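Local coordinates for 6-phosphogluconolactonase (Trypanosoma cruzi, PDB 6VYE), which probably hydrolyses 6-phosphogluconolactone to 6-phosphogluconate, the second step of the oxidative pentose phosphate pathway, at residues T174-H179 against V204-L209. Sequence-based numbering, arbitrary orientation.
With PO4 (phosphate ion), chain D.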
loop_
_atom_site.group_PDB
_atom_site.type_symbol
_atom_site.label_atom_id
_atom_site.label_comp_id
_atom_site.label_asym_id
_atom_site.label_seq_id
_atom_site.Cartn_x
_atom_site.Cartn_y
_atom_site.Cartn_z
ATOM N N THR A 174 -4.954 6.939 -1.483
ATOM C CA THR A 174 -4.210 5.778 -0.955
ATOM C C THR A 174 -2.974 5.613 -1.828
ATOM O O THR A 174 -2.977 6.146 -2.959
ATOM C CB THR A 174 -5.123 4.560 -0.801
ATOM O OG1 THR A 174 -4.323 3.641 -0.067
ATOM C CG2 THR A 174 -5.535 3.922 -2.101
ATOM N N ALA A 175 -1.950 4.940 -1.291
ATOM C CA ALA A 175 -0.572 4.910 -1.819
ATOM C C ALA A 175 -0.169 6.352 -2.121
ATOM O O ALA A 175 -0.208 7.153 -1.167
ATOM C CB ALA A 175 -0.479 3.973 -2.987
ATOM N N SER A 176 0.246 6.668 -3.343
ATOM C CA SER A 176 0.325 8.062 -3.847
ATOM C C SER A 176 -0.578 8.184 -5.088
ATOM O O SER A 176 -0.220 8.884 -6.073
ATOM C CB SER A 176 1.761 8.517 -4.060
ATOM O OG SER A 176 2.363 8.872 -2.807
ATOM N N ILE A 177 -1.745 7.548 -5.018
ATOM C CA ILE A 177 -2.802 7.700 -6.054
ATOM C C ILE A 177 -3.696 8.891 -5.649
ATOM O O ILE A 177 -4.516 8.737 -4.764
ATOM C CB ILE A 177 -3.574 6.385 -6.266
ATOM C CG1 ILE A 177 -2.640 5.203 -6.550
ATOM C CG2 ILE A 177 -4.573 6.557 -7.401
ATOM C CD1 ILE A 177 -3.329 3.853 -6.454
ATOM N N PHE A 178 -3.522 10.034 -6.326
ATOM C CA PHE A 178 -4.250 11.307 -6.123
ATOM C C PHE A 178 -5.136 11.579 -7.337
ATOM O O PHE A 178 -4.744 11.276 -8.483
ATOM C CB PHE A 178 -3.225 12.432 -5.904
ATOM C CG PHE A 178 -2.415 12.337 -4.620
ATOM C CD1 PHE A 178 -1.138 11.797 -4.617
ATOM C CD2 PHE A 178 -2.908 12.836 -3.419
ATOM C CE1 PHE A 178 -0.379 11.720 -3.451
ATOM C CE2 PHE A 178 -2.165 12.739 -2.249
ATOM C CZ PHE A 178 -0.892 12.189 -2.267
ATOM N N HIS A 179 -6.303 12.162 -7.104
ATOM C CA HIS A 179 -7.084 12.780 -8.186
ATOM C C HIS A 179 -6.152 13.776 -8.864
ATOM O O HIS A 179 -5.503 14.548 -8.139
ATOM C CB HIS A 179 -8.336 13.477 -7.650
ATOM C CG HIS A 179 -9.488 12.565 -7.436
ATOM N ND1 HIS A 179 -10.377 12.743 -6.401
ATOM C CD2 HIS A 179 -9.876 11.461 -8.091
ATOM C CE1 HIS A 179 -11.308 11.820 -6.466
ATOM N NE2 HIS A 179 -11.016 11.006 -7.485
ATOM N N VAL A 204 6.626 16.447 -2.795
ATOM C CA VAL A 204 7.637 15.717 -3.600
ATOM C C VAL A 204 6.895 14.753 -4.527
ATOM O O VAL A 204 5.777 14.286 -4.176
ATOM C CB VAL A 204 8.653 14.991 -2.697
ATOM C CG1 VAL A 204 9.504 15.980 -1.905
ATOM C CG2 VAL A 204 7.975 14.001 -1.755
ATOM N N TRP A 205 7.496 14.496 -5.680
ATOM C CA TRP A 205 7.047 13.473 -6.635
ATOM C C TRP A 205 7.070 12.108 -5.937
ATOM O O TRP A 205 7.951 11.895 -5.041
ATOM C CB TRP A 205 7.935 13.523 -7.874
ATOM C CG TRP A 205 7.464 14.544 -8.863
ATOM C CD1 TRP A 205 8.000 15.773 -9.117
ATOM C CD2 TRP A 205 6.329 14.409 -9.730
ATOM N NE1 TRP A 205 7.266 16.413 -10.080
ATOM C CE2 TRP A 205 6.242 15.603 -10.481
ATOM C CE3 TRP A 205 5.378 13.409 -9.938
ATOM C CZ2 TRP A 205 5.234 15.821 -11.420
ATOM C CZ3 TRP A 205 4.382 13.624 -10.866
ATOM C CH2 TRP A 205 4.310 14.813 -11.595
ATOM N N ARG A 206 6.145 11.223 -6.294
ATOM C CA ARG A 206 6.129 9.854 -5.737
ATOM C C ARG A 206 6.002 8.864 -6.879
ATOM O O ARG A 206 5.439 9.230 -7.951
ATOM C CB ARG A 206 4.988 9.655 -4.753
ATOM C CG ARG A 206 5.122 10.522 -3.508
ATOM C CD ARG A 206 4.157 11.652 -3.578
ATOM N NE ARG A 206 4.131 12.418 -2.355
ATOM C CZ ARG A 206 3.340 12.198 -1.327
ATOM N NH1 ARG A 206 2.547 11.144 -1.303
ATOM N NH2 ARG A 206 3.394 13.005 -0.275
ATOM N N VAL A 207 6.622 7.706 -6.675
ATOM C CA VAL A 207 6.387 6.504 -7.508
ATOM C C VAL A 207 5.332 5.726 -6.728
ATOM O O VAL A 207 5.424 5.751 -5.503
ATOM C CB VAL A 207 7.697 5.716 -7.708
ATOM C CG1 VAL A 207 7.460 4.416 -8.448
ATOM C CG2 VAL A 207 8.726 6.576 -8.428
ATOM N N THR A 208 4.354 5.139 -7.404
ATOM C CA THR A 208 3.199 4.492 -6.757
ATOM C C THR A 208 2.769 3.309 -7.611
ATOM O O THR A 208 2.860 3.386 -8.859
ATOM C CB THR A 208 2.040 5.484 -6.497
ATOM O OG1 THR A 208 1.000 4.815 -5.787
ATOM C CG2 THR A 208 1.443 6.091 -7.750
ATOM N N LEU A 209 2.280 2.277 -6.941
ATOM C CA LEU A 209 1.490 1.213 -7.572
ATOM C C LEU A 209 0.174 1.841 -8.025
ATOM O O LEU A 209 -0.285 2.880 -7.431
ATOM C CB LEU A 209 1.239 0.052 -6.599
ATOM C CG LEU A 209 2.485 -0.668 -6.068
ATOM C CD1 LEU A 209 2.037 -1.824 -5.173
ATOM C CD2 LEU A 209 3.408 -1.165 -7.181
HETATM P P PO4 D . 0.984 10.956 1.879
HETATM O O1 PO4 D . 0.770 9.994 0.675
HETATM O O2 PO4 D . 1.011 10.167 3.149
HETATM O O3 PO4 D . -0.153 11.942 2.004
HETATM O O4 PO4 D . 2.281 11.724 1.654
#
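Ser176 and Arg206 meet side by side, the serine hydroxymethyl lying along the aliphatic part of the arginine, with CB of Ser176 3.5 Å from CB of Arg206. A bend at chi2 (105°) turns the arginine chain round the hydroxyl, and NH1 then donates to OG of Ser176 at 2.7 Å, close to the guanidinium plane. OG also bonds OD2 of Asp83 on the adjacent strand 77-85 and, with NH1 as its donor, probably gives its own proton to that carboxylate, linking it to Arg206. NH1 lies at the edge of the Phe178 ring, in its plane and not over a face, 3.7 Å from both CE1 and CZ, with ring and guanidinium planes 73° apart. NH1 of Arg206 also reaches O1 of a phosphate ion, probably from the crystallisation liquor (2.9 Å), while NH2 grips its O4 (2.6 Å). Two residues along the strand from Arg206, OG1 of Thr208, anti to its own backbone N (chi1 -176°), accepts from the backbone N of Ser176 at 3.2 Å and donates to a lone pair of Leu209 O. Ile177 crosses Thr208 at about a right angle and brings CD1 to 3.3 Å from that same Leu209 O. His173 NE2 and Arg85 NH2 also bond the phosphate. This basic cluster probably marks where the substrate's phosphate binds, with Ser176 as a second-shell residue that helps to set NH1.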